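Local coordinates for uncharacterized protein (Treponema denticola ATCC 35404, PDB 6QNM) that binds oxygen at a di-iron site, probably within a fold of the metallo-beta-lactamase type, at residues R45-D50 against I73-F78; G94-K99 against I118-P123; T180-F185 against H225-K230; K204-W209 against N239-L244. All coordinates share one frame; numbering follows the deposited sequence.

Interactions 1 and 2 lie on one side of the chain's centre, and interactions 3 and 4 lie across it from them. Interactions 1 and 2 share the mixed sheet that holds strands 45-49, 73-77, 99-103 and 121-124; their centres are about 10 Å apart, and they join directly where Ile76 N probably bonds to Lys99 O (2.7 Å). Interaction 3 lies at strand 229-230, the edge of the other sheet, and interaction 4 on helices 203-215 and 232-242 beside the second subunit. These two are about 19 Å apart, centre to centre, touch through Phe185 and Trp240, and cross along the chain, whereas interaction 1 closes before interaction 2 opens. Centres of interactions 1 and 4 stand about 28 Å apart.

Interaction 1. Residues R45-D50 against I73-F78; sequences RGVLLD and IDTIFF
Strands 45-49 and 73-77 are the parallel pair of a beta-alpha-beta unit, connected through helix 57-65, in one of the two sheets of a metallo-beta-lactamase-like fold; Leu48 bridges to Ile76 and Leu49 to Phe77. Leu48 is held through both of its backbone polar groups: its N donates to Thr75 O at 2.9 Å, and its O accepts from Phe77 N at 2.8 Å. One further bond carries the pairing past the end of strand 45-49, from Asp50 N to Phe77 O (2.7 Å). Toward the start of the strands the register slips by one residue. Gly46 pairs with Ile73 but Val47 with Thr75, a beta bulge in which Gly46 O receives Asp74 N at 3.0 Å and, weakly, Thr75 N as well.

Each face of the pair carries its own packing. On one, the Val47 and Thr75 side chains lie next to each other and point the same way, while Leu49 CD2 rests on Phe77 CB; Phe164 of strand 162-166 covers Leu49 and Phe77 and so brings the other sheet against this face. On the other, Leu48 crosses Ile73 at about a right angle, their CD1 methyls 3.8 Å apart. Just before the bulge, at the start of strand 45-49, Arg45 bends at chi2 (-55°) and again at chi3, which brings its guanidinium side-on to the Asp74 carboxylate with the two planes only 25° apart. Each oxygen uses its syn lone pair in the resulting salt bridge: Arg45 NE reaches Asp74 OD2 at 2.8 Å, and Arg45 NH1 reaches Asp74 OD1 at 2.8 Å.

Interaction 2. Residues G94-K99 against I118-P123; sequences GITKAK and ISRMVP
The guanidinium of Arg120 receives Ala98 O and Thr96 O at its edge, near its own plane, while Lys97 CA approaches obliquely, 3.6 Å from Arg120 NH2. The firm bond is the one from Arg120 NE to Ala98 O, 3.1 Å long and fairly straight, with an N-H...O angle of 163°. Although the oxygen lies in the guanidinium plane, the donor stands tilted from the plane of the Ala98 carbonyl. Arg120 NH2 adds two weak bonds, to Thr96 O at 3.0 Å with a strongly bent geometry and to Ala98 O at 3.5 Å, and it is also hydrogen-bonded to Leu93 O.

The residues gripped here form the turn that leads from helix 89-95 into strand 99-103, the closing half of a beta-alpha-beta crossover that starts at strand 73-77. Thr96 is the first residue to leave the helix. Its OG1 is bonded to Trp92 O and accepts only a weak bond from Ala98 N, 3.4 Å away. A positive group among carbonyls at the C-terminal end of a helix is probably favourable, since it meets the negative end of the helix dipole.

Arg120 extends to the turn from the short 3-10 segment just before strand 121-124. Bends at chi2 (-73°) and chi3 (-79°) bring the planar group edge-on to the turn's carbonyls. Farther along, the two segments run into neighbouring parallel strands, 99-103 and 121-124: Lys99 CA lies 3.7 Å from Arg120 O, and the backbones of Arg120 and Val122 bond to Ile100. Val122 points toward the turn segment, where its CG2 just touches Lys99 CB at 4.4 Å.

Interaction 3. Residues T180-F185 against H225-K230; sequences TFVEDF and HGAIYK
Val182 and Ala227 make the tight part of this contact: Val182 CG2 presses on Ala227 CB at 3.5 Å, beside two backbone hydrogen bonds. Ile228 donates its N to Thr180 O at 3.0 Å, in the plane of that carbonyl, and accepts Val182 N on its own O at 2.8 Å from a donor tilted out of the carbonyl plane. Together they form a single bridge between Phe181 and Ile228. Val182 CG2 also meets Tyr229 CE1, and the edge of the Phe185 ring comes to that same Tyr229 atom, its CE1 at 4.1 Å. The hydroxyl of Tyr229 is bonded to Gly169 O, and its ring stacks on Phe237.

The bridge fastens the loop before helix 185-199 to the approach to strand 229-230, the outermost strand of the second sheet. Just past the bridge the loop turns into the helix, with Asp184 as N-cap.

The other side is looser and partly exposed. Here the Phe181 ring lies between two aliphatic groups, Thr180 CG2 over the centre of one face and Lys230 CD over the opposite face, offset toward the rim. Lys230 CD stands 3.9 Å from the ring centroid in a CH-pi contact. Its chain leaves with CG anti to the backbone N and bends at chi3 (95°) and chi4; NZ ends 5.5 Å from the centroid, at most a weak cation-pi attraction. Nearby the two backbones no longer bond directly: a water lies 2.7 Å from Val182 O, to which it probably donates, and accepts from Lys230 N.

Interaction 4. Residues K204-W209 against N239-L244; sequences KIVSKW and NWLSGL
Leu241 and Trp209 meet because both leave their helices with CG opposite the backbone N (chi1 -176° and -173°). The leucine then crosses the indole at about a right angle, placing CD2 3.8 Å from Trp209 CE3 and equally near CZ3, at the six-membered part of the ring. Its other methyl, CD1, packs against Val206 CB at 4.0 Å. Val206 in turn holds CG2 in the crowded position between its backbone N and carbonyl carbon, and from there the methyl presses on Leu241 O at 3.4 Å.

These residues join helix 203-215 to the last turns of helix 232-242. The backbones come closest at two serines, Ser207 and Ser242, whose CA atoms are 4.3 Å apart; Ser207 CB touches Ser242 O at 3.5 Å, so the helices nearly meet by their main chains. Neither hydroxyl bonds to the other helix directly. Ser207 OG is bonded back to Asn203 O in its own helix, whereas Ser242 OG, anti to its backbone N (chi1 179°), lies unusually close to a water, 2.5 Å, a distance to be taken with caution. That water donates to Ser207 O at 2.7 Å. The end of the second helix gains a further tie from Asn203, whose ND2 is bonded to Ser242 O and Leu244 O.

Trp209 NE1 is bonded to Ser144 OG, and Phe255 of the second subunit packs on the same indole, so this helix pair reaches the dimer boundary. Between the two segments the contact is methyl packing and close backbones; the polar ties come from Asn203, at the start of the first helix, and less certainly from the water.

Interaction 1. Residues R45-D50 against I73-F78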
# COMPACT_ATOMS: atom_id res chain seq x y z
N ARG A 45 -18.89 9.15 -22.64
CA ARG A 45 -18.65 8.26 -21.52
C ARG A 45 -17.35 8.63 -20.80
O ARG A 45 -16.40 9.12 -21.42
CB ARG A 45 -18.59 6.80 -21.98
CG ARG A 45 -19.66 6.44 -23.00
CD ARG A 45 -21.05 6.78 -22.51
NE ARG A 45 -21.43 6.01 -21.32
CZ ARG A 45 -22.65 6.00 -20.80
NH1 ARG A 45 -22.91 5.27 -19.73
NH2 ARG A 45 -23.62 6.73 -21.35
N GLY A 46 -17.32 8.38 -19.50
CA GLY A 46 -16.24 8.85 -18.64
C GLY A 46 -15.37 7.73 -18.11
O GLY A 46 -15.82 6.59 -17.92
N VAL A 47 -14.09 8.05 -17.90
CA VAL A 47 -13.13 7.19 -17.21
C VAL A 47 -12.48 8.02 -16.11
O VAL A 47 -11.98 9.12 -16.38
CB VAL A 47 -12.05 6.65 -18.16
CG1 VAL A 47 -11.07 5.75 -17.40
CG2 VAL A 47 -12.69 5.90 -19.33
N LEU A 48 -12.50 7.51 -14.88
CA LEU A 48 -11.86 8.17 -13.75
C LEU A 48 -10.56 7.45 -13.42
O LEU A 48 -10.53 6.23 -13.31
CB LEU A 48 -12.78 8.17 -12.52
CG LEU A 48 -13.90 9.21 -12.46
CD1 LEU A 48 -14.74 8.98 -11.22
CD2 LEU A 48 -13.33 10.62 -12.47
N LEU A 49 -9.49 8.22 -13.25
CA LEU A 49 -8.18 7.68 -12.91
C LEU A 49 -7.86 8.02 -11.46
O LEU A 49 -7.82 9.20 -11.10
CB LEU A 49 -7.10 8.23 -13.84
CG LEU A 49 -7.46 8.32 -15.32
CD1 LEU A 49 -6.26 8.76 -16.14
CD2 LEU A 49 -7.98 6.99 -15.81
N ASP A 50 -7.65 6.99 -10.64
CA ASP A 50 -7.30 7.15 -9.23
C ASP A 50 -8.17 8.18 -8.52
O ASP A 50 -7.63 9.20 -8.01
CB ASP A 50 -5.83 7.49 -9.09
CG ASP A 50 -4.93 6.27 -9.14
OD1 ASP A 50 -5.46 5.14 -9.19
OD2 ASP A 50 -3.69 6.44 -9.12
N ILE A 73 -20.04 7.80 -16.19
CA ILE A 73 -18.71 7.29 -15.90
C ILE A 73 -18.80 5.77 -15.87
O ILE A 73 -19.43 5.20 -14.97
CB ILE A 73 -18.15 7.85 -14.59
CG1 ILE A 73 -17.94 9.37 -14.71
CG2 ILE A 73 -16.86 7.15 -14.23
CD1 ILE A 73 -17.64 10.05 -13.40
N ASP A 74 -18.19 5.11 -16.85
CA ASP A 74 -18.29 3.67 -17.01
C ASP A 74 -17.10 2.91 -16.42
O ASP A 74 -17.22 1.71 -16.17
CB ASP A 74 -18.39 3.29 -18.49
CG ASP A 74 -19.57 3.95 -19.18
OD1 ASP A 74 -20.57 4.24 -18.50
OD2 ASP A 74 -19.48 4.17 -20.40
N THR A 75 -15.97 3.58 -16.21
CA THR A 75 -14.73 2.91 -15.87
C THR A 75 -13.99 3.70 -14.81
O THR A 75 -13.86 4.92 -14.93
CB THR A 75 -13.86 2.73 -17.11
OG1 THR A 75 -14.51 1.85 -18.04
CG2 THR A 75 -12.50 2.16 -16.75
N ILE A 76 -13.50 3.01 -13.79
CA ILE A 76 -12.61 3.59 -12.80
C ILE A 76 -11.31 2.80 -12.83
O ILE A 76 -11.33 1.56 -12.77
CB ILE A 76 -13.22 3.57 -11.38
CG1 ILE A 76 -14.42 4.52 -11.30
CG2 ILE A 76 -12.18 3.94 -10.34
CD1 ILE A 76 -15.14 4.45 -9.97
N PHE A 77 -10.19 3.50 -12.91
CA PHE A 77 -8.88 2.87 -12.95
C PHE A 77 -8.14 3.20 -11.66
O PHE A 77 -8.04 4.37 -11.28
CB PHE A 77 -8.06 3.36 -14.15
CG PHE A 77 -6.63 2.91 -14.12
CD1 PHE A 77 -6.28 1.66 -14.61
CD2 PHE A 77 -5.64 3.73 -13.61
CE1 PHE A 77 -4.96 1.24 -14.58
CE2 PHE A 77 -4.32 3.32 -13.58
CZ PHE A 77 -3.98 2.07 -14.06
N PHE A 78 -7.62 2.17 -11.01
CA PHE A 78 -6.81 2.32 -9.81
C PHE A 78 -5.40 1.85 -10.13
O PHE A 78 -5.21 0.69 -10.52
CB PHE A 78 -7.40 1.55 -8.64
CG PHE A 78 -8.55 2.24 -7.97
CD1 PHE A 78 -8.40 3.53 -7.47
CD2 PHE A 78 -9.77 1.62 -7.83
CE1 PHE A 78 -9.45 4.17 -6.85
CE2 PHE A 78 -10.83 2.26 -7.21
CZ PHE A 78 -10.67 3.54 -6.72

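Interaction 2. Residues G94-K99 against I118-P123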
# COMPACT_ATOMS: atom_id res chain seq x y z
N GLY A 94 -21.27 4.24 -5.60
CA GLY A 94 -22.67 4.53 -5.34
C GLY A 94 -23.32 5.47 -6.32
O GLY A 94 -24.50 5.31 -6.66
N ILE A 95 -22.55 6.45 -6.81
CA ILE A 95 -23.08 7.42 -7.75
C ILE A 95 -22.71 7.06 -9.18
O ILE A 95 -23.34 7.58 -10.12
CB ILE A 95 -22.59 8.85 -7.42
CG1 ILE A 95 -21.07 8.91 -7.46
CG2 ILE A 95 -23.11 9.29 -6.07
CD1 ILE A 95 -20.51 10.24 -7.90
N THR A 96 -21.75 6.18 -9.38
CA THR A 96 -21.44 5.66 -10.70
C THR A 96 -21.85 4.19 -10.74
O THR A 96 -21.94 3.51 -9.73
CB THR A 96 -19.95 5.76 -11.02
OG1 THR A 96 -19.23 4.74 -10.31
CG2 THR A 96 -19.40 7.14 -10.59
N LYS A 97 -22.09 3.72 -11.94
CA LYS A 97 -22.32 2.32 -12.21
C LYS A 97 -21.08 1.70 -12.88
O LYS A 97 -21.16 0.75 -13.67
CB LYS A 97 -23.57 2.09 -13.04
CG LYS A 97 -24.75 1.63 -12.22
CD LYS A 97 -25.84 1.09 -13.12
CE LYS A 97 -27.21 1.66 -12.74
NZ LYS A 97 -28.35 1.28 -13.65
N ALA A 98 -19.91 2.26 -12.57
CA ALA A 98 -18.68 1.99 -13.30
C ALA A 98 -18.04 0.68 -12.88
O ALA A 98 -18.20 0.20 -11.75
CB ALA A 98 -17.67 3.12 -13.09
N LYS A 99 -17.31 0.08 -13.82
CA LYS A 99 -16.39 -1.01 -13.55
C LYS A 99 -15.09 -0.47 -12.97
O LYS A 99 -14.65 0.63 -13.33
CB LYS A 99 -16.08 -1.80 -14.82
CG LYS A 99 -17.30 -2.21 -15.63
CD LYS A 99 -16.97 -2.29 -17.12
CE LYS A 99 -16.99 -0.92 -17.77
NZ LYS A 99 -16.01 -0.82 -18.89
N ILE A 118 -17.36 -7.96 -5.31
CA ILE A 118 -16.28 -8.38 -6.19
C ILE A 118 -16.68 -8.29 -7.66
O ILE A 118 -15.81 -8.24 -8.54
CB ILE A 118 -15.84 -9.81 -5.82
CG1 ILE A 118 -14.49 -10.13 -6.45
CG2 ILE A 118 -16.90 -10.82 -6.26
CD1 ILE A 118 -14.11 -11.58 -6.34
N SER A 119 -17.99 -8.27 -7.95
CA SER A 119 -18.43 -8.27 -9.34
C SER A 119 -18.01 -7.00 -10.05
O SER A 119 -17.86 -6.99 -11.28
CB SER A 119 -19.94 -8.47 -9.41
OG SER A 119 -20.63 -7.27 -9.09
N ARG A 120 -17.85 -5.90 -9.30
CA ARG A 120 -17.54 -4.61 -9.91
C ARG A 120 -16.08 -4.45 -10.28
O ARG A 120 -15.72 -3.44 -10.90
CB ARG A 120 -17.94 -3.49 -8.94
CG ARG A 120 -19.42 -3.41 -8.65
CD ARG A 120 -20.17 -2.86 -9.83
NE ARG A 120 -20.07 -1.40 -9.91
CZ ARG A 120 -20.92 -0.56 -9.31
NH1 ARG A 120 -21.93 -1.04 -8.60
NH2 ARG A 120 -20.75 0.74 -9.43
N MET A 121 -15.22 -5.40 -9.91
CA MET A 121 -13.79 -5.25 -10.14
C MET A 121 -13.33 -6.17 -11.27
O MET A 121 -13.74 -7.33 -11.34
CB MET A 121 -13.01 -5.50 -8.86
CG MET A 121 -13.18 -4.35 -7.87
SD MET A 121 -11.89 -4.37 -6.62
CE MET A 121 -12.28 -5.91 -5.83
N VAL A 122 -12.45 -5.64 -12.11
CA VAL A 122 -11.85 -6.34 -13.24
C VAL A 122 -10.37 -6.50 -12.95
O VAL A 122 -9.65 -5.50 -12.85
CB VAL A 122 -12.08 -5.60 -14.57
CG1 VAL A 122 -11.46 -6.36 -15.72
CG2 VAL A 122 -13.58 -5.40 -14.81
N PRO A 123 -9.86 -7.73 -12.79
CA PRO A 123 -8.44 -7.90 -12.46
C PRO A 123 -7.54 -7.66 -13.67
O PRO A 123 -7.75 -8.23 -14.74
CB PRO A 123 -8.36 -9.37 -12.00
CG PRO A 123 -9.48 -10.04 -12.73
CD PRO A 123 -10.56 -9.01 -12.96

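Interaction 3. Residues T180-F185 against H225-K230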
# COMPACT_ATOMS: atom_id res chain seq x y z
N THR A 180 0.77 24.10 -15.07
CA THR A 180 0.32 22.76 -15.45
C THR A 180 1.50 21.83 -15.69
O THR A 180 1.50 20.67 -15.25
CB THR A 180 -0.57 22.83 -16.69
OG1 THR A 180 -1.71 23.67 -16.43
CG2 THR A 180 -1.05 21.44 -17.09
N PHE A 181 2.53 22.32 -16.39
CA PHE A 181 3.63 21.50 -16.87
C PHE A 181 4.95 21.86 -16.19
O PHE A 181 5.17 23.01 -15.78
CB PHE A 181 3.79 21.67 -18.39
CG PHE A 181 2.57 21.29 -19.17
CD1 PHE A 181 2.25 19.96 -19.39
CD2 PHE A 181 1.73 22.27 -19.69
CE1 PHE A 181 1.13 19.61 -20.11
CE2 PHE A 181 0.61 21.93 -20.41
CZ PHE A 181 0.30 20.59 -20.62
N VAL A 182 5.82 20.86 -16.08
CA VAL A 182 7.18 21.06 -15.59
C VAL A 182 7.96 21.93 -16.58
O VAL A 182 7.97 21.66 -17.79
CB VAL A 182 7.89 19.71 -15.38
CG1 VAL A 182 9.36 19.91 -15.04
CG2 VAL A 182 7.19 18.89 -14.30
N GLU A 183 8.61 22.97 -16.06
CA GLU A 183 9.35 23.89 -16.91
C GLU A 183 10.86 23.78 -16.77
O GLU A 183 11.58 24.18 -17.68
CB GLU A 183 8.95 25.34 -16.62
CG GLU A 183 7.45 25.60 -16.67
CD GLU A 183 7.13 27.08 -16.66
OE1 GLU A 183 7.59 27.79 -15.74
OE2 GLU A 183 6.41 27.54 -17.57
N ASP A 184 11.35 23.25 -15.65
CA ASP A 184 12.79 23.12 -15.42
C ASP A 184 13.01 21.85 -14.61
O ASP A 184 12.68 21.82 -13.42
CB ASP A 184 13.35 24.34 -14.69
CG ASP A 184 14.86 24.35 -14.63
OD1 ASP A 184 15.46 23.30 -14.30
OD2 ASP A 184 15.46 25.40 -14.92
N PHE A 185 13.56 20.81 -15.25
CA PHE A 185 13.65 19.52 -14.56
C PHE A 185 14.54 19.59 -13.34
O PHE A 185 14.19 19.07 -12.27
CB PHE A 185 14.15 18.43 -15.50
CG PHE A 185 14.11 17.06 -14.89
CD1 PHE A 185 12.91 16.36 -14.83
CD2 PHE A 185 15.24 16.49 -14.33
CE1 PHE A 185 12.85 15.11 -14.25
CE2 PHE A 185 15.19 15.23 -13.74
CZ PHE A 185 13.99 14.54 -13.71
N HIS A 225 0.26 13.53 -8.57
CA HIS A 225 0.54 14.79 -7.89
C HIS A 225 1.73 15.48 -8.54
O HIS A 225 2.71 14.82 -8.91
CB HIS A 225 0.86 14.58 -6.39
CG HIS A 225 -0.23 13.91 -5.62
ND1 HIS A 225 -0.11 12.62 -5.15
CD2 HIS A 225 -1.45 14.34 -5.24
CE1 HIS A 225 -1.22 12.29 -4.51
NE2 HIS A 225 -2.05 13.32 -4.55
N GLY A 226 1.65 16.80 -8.66
CA GLY A 226 2.72 17.58 -9.23
C GLY A 226 2.54 17.82 -10.72
O GLY A 226 1.67 17.25 -11.38
N ALA A 227 3.42 18.67 -11.25
CA ALA A 227 3.31 19.12 -12.63
C ALA A 227 3.58 17.97 -13.61
O ALA A 227 4.21 16.96 -13.28
CB ALA A 227 4.28 20.27 -12.90
N ILE A 228 3.09 18.16 -14.84
CA ILE A 228 3.12 17.14 -15.88
C ILE A 228 4.37 17.32 -16.74
O ILE A 228 4.79 18.45 -17.04
CB ILE A 228 1.84 17.24 -16.74
CG1 ILE A 228 0.62 16.92 -15.89
CG2 ILE A 228 1.92 16.33 -17.96
CD1 ILE A 228 -0.66 17.55 -16.41
N TYR A 229 4.97 16.20 -17.13
CA TYR A 229 6.14 16.20 -18.01
C TYR A 229 5.69 16.21 -19.46
O TYR A 229 4.90 15.34 -19.88
CB TYR A 229 7.03 14.99 -17.73
CG TYR A 229 7.38 14.82 -16.27
CD1 TYR A 229 8.46 15.48 -15.72
CD2 TYR A 229 6.62 14.00 -15.45
CE1 TYR A 229 8.78 15.34 -14.38
CE2 TYR A 229 6.94 13.84 -14.11
CZ TYR A 229 8.02 14.52 -13.58
OH TYR A 229 8.34 14.37 -12.25
N LYS A 230 6.19 17.17 -20.23
CA LYS A 230 5.85 17.32 -21.64
C LYS A 230 7.09 17.77 -22.40
O LYS A 230 8.06 18.26 -21.80
CB LYS A 230 4.70 18.32 -21.80
CG LYS A 230 4.13 18.50 -23.20
CD LYS A 230 2.99 19.51 -23.18
CE LYS A 230 3.48 20.91 -23.53
NZ LYS A 230 3.54 21.12 -25.01
O HOH W 1 6.84 19.71 -19.19

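Interaction 4. Residues K204-W209 against N239-L244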
# COMPACT_ATOMS: atom_id res chain seq x y z
N LYS A 204 17.05 -1.78 -10.75
CA LYS A 204 16.71 -2.86 -11.67
C LYS A 204 15.30 -2.70 -12.23
O LYS A 204 15.08 -2.84 -13.44
CB LYS A 204 16.85 -4.21 -10.96
CG LYS A 204 16.44 -5.41 -11.81
CD LYS A 204 16.68 -6.73 -11.08
CE LYS A 204 16.22 -7.92 -11.90
NZ LYS A 204 16.49 -9.22 -11.21
N ILE A 205 14.32 -2.41 -11.37
CA ILE A 205 12.94 -2.32 -11.84
C ILE A 205 12.68 -1.00 -12.56
O ILE A 205 11.98 -0.97 -13.57
CB ILE A 205 11.95 -2.56 -10.68
CG1 ILE A 205 10.51 -2.59 -11.20
CG2 ILE A 205 12.09 -1.50 -9.60
CD1 ILE A 205 10.16 -3.84 -11.97
N VAL A 206 13.23 0.12 -12.07
CA VAL A 206 12.89 1.40 -12.69
C VAL A 206 13.54 1.54 -14.06
O VAL A 206 12.95 2.13 -14.97
CB VAL A 206 13.25 2.59 -11.77
CG1 VAL A 206 12.53 2.48 -10.43
CG2 VAL A 206 14.76 2.71 -11.58
N SER A 207 14.74 0.99 -14.24
CA SER A 207 15.40 1.07 -15.55
C SER A 207 14.68 0.19 -16.57
O SER A 207 14.60 0.55 -17.75
CB SER A 207 16.87 0.68 -15.43
OG SER A 207 17.01 -0.70 -15.16
N LYS A 208 14.16 -0.95 -16.13
CA LYS A 208 13.35 -1.77 -17.02
C LYS A 208 12.04 -1.06 -17.36
O LYS A 208 11.57 -1.13 -18.50
CB LYS A 208 13.07 -3.13 -16.38
CG LYS A 208 12.36 -4.11 -17.28
CD LYS A 208 13.25 -4.55 -18.44
CE LYS A 208 14.19 -5.67 -18.02
NZ LYS A 208 14.24 -6.76 -19.04
N TRP A 209 11.46 -0.37 -16.38
CA TRP A 209 10.23 0.39 -16.62
C TRP A 209 10.46 1.50 -17.65
O TRP A 209 9.65 1.68 -18.57
CB TRP A 209 9.73 0.98 -15.31
CG TRP A 209 8.39 1.65 -15.39
CD1 TRP A 209 7.17 1.05 -15.25
CD2 TRP A 209 8.13 3.04 -15.60
NE1 TRP A 209 6.16 1.98 -15.37
CE2 TRP A 209 6.73 3.21 -15.58
CE3 TRP A 209 8.94 4.16 -15.80
CZ2 TRP A 209 6.12 4.46 -15.76
CZ3 TRP A 209 8.34 5.39 -15.99
CH2 TRP A 209 6.94 5.53 -15.96
N ASN A 239 15.34 9.80 -18.49
CA ASN A 239 16.79 9.67 -18.37
C ASN A 239 17.22 9.69 -16.90
O ASN A 239 18.09 8.92 -16.49
CB ASN A 239 17.50 10.79 -19.12
CG ASN A 239 17.44 10.62 -20.63
OD1 ASN A 239 17.18 9.53 -21.13
ND2 ASN A 239 17.68 11.71 -21.35
N TRP A 240 16.62 10.58 -16.11
CA TRP A 240 16.94 10.65 -14.69
C TRP A 240 16.53 9.37 -13.97
O TRP A 240 17.29 8.82 -13.17
CB TRP A 240 16.27 11.87 -14.05
CG TRP A 240 16.29 11.83 -12.56
CD1 TRP A 240 17.33 12.19 -11.74
CD2 TRP A 240 15.23 11.40 -11.69
NE1 TRP A 240 16.98 12.01 -10.42
CE2 TRP A 240 15.70 11.53 -10.37
CE3 TRP A 240 13.93 10.93 -11.91
CZ2 TRP A 240 14.91 11.20 -9.26
CZ3 TRP A 240 13.15 10.60 -10.81
CH2 TRP A 240 13.64 10.74 -9.51
N LEU A 241 15.31 8.89 -14.25
CA LEU A 241 14.80 7.71 -13.55
C LEU A 241 15.61 6.47 -13.89
O LEU A 241 15.85 5.62 -13.02
CB LEU A 241 13.32 7.51 -13.88
CG LEU A 241 12.62 6.37 -13.13
CD1 LEU A 241 12.76 6.54 -11.63
CD2 LEU A 241 11.16 6.28 -13.53
N SER A 242 16.03 6.34 -15.15
CA SER A 242 16.70 5.12 -15.59
C SER A 242 17.99 4.87 -14.82
O SER A 242 18.36 3.71 -14.58
CB SER A 242 16.99 5.20 -17.09
OG SER A 242 17.66 4.04 -17.55
N GLY A 243 18.69 5.93 -14.41
CA GLY A 243 19.90 5.82 -13.63
C GLY A 243 19.74 6.00 -12.14
O GLY A 243 20.74 6.17 -11.44
N LEU A 244 18.51 5.99 -11.63
CA LEU A 244 18.27 6.31 -10.23
C LEU A 244 18.57 5.11 -9.34
O LEU A 244 17.94 4.05 -9.48
CB LEU A 244 16.83 6.77 -10.02
CG LEU A 244 16.52 7.22 -8.59
CD1 LEU A 244 17.22 8.54 -8.29
CD2 LEU A 244 15.02 7.34 -8.36
O HOH W 2 16.46 2.19 -18.71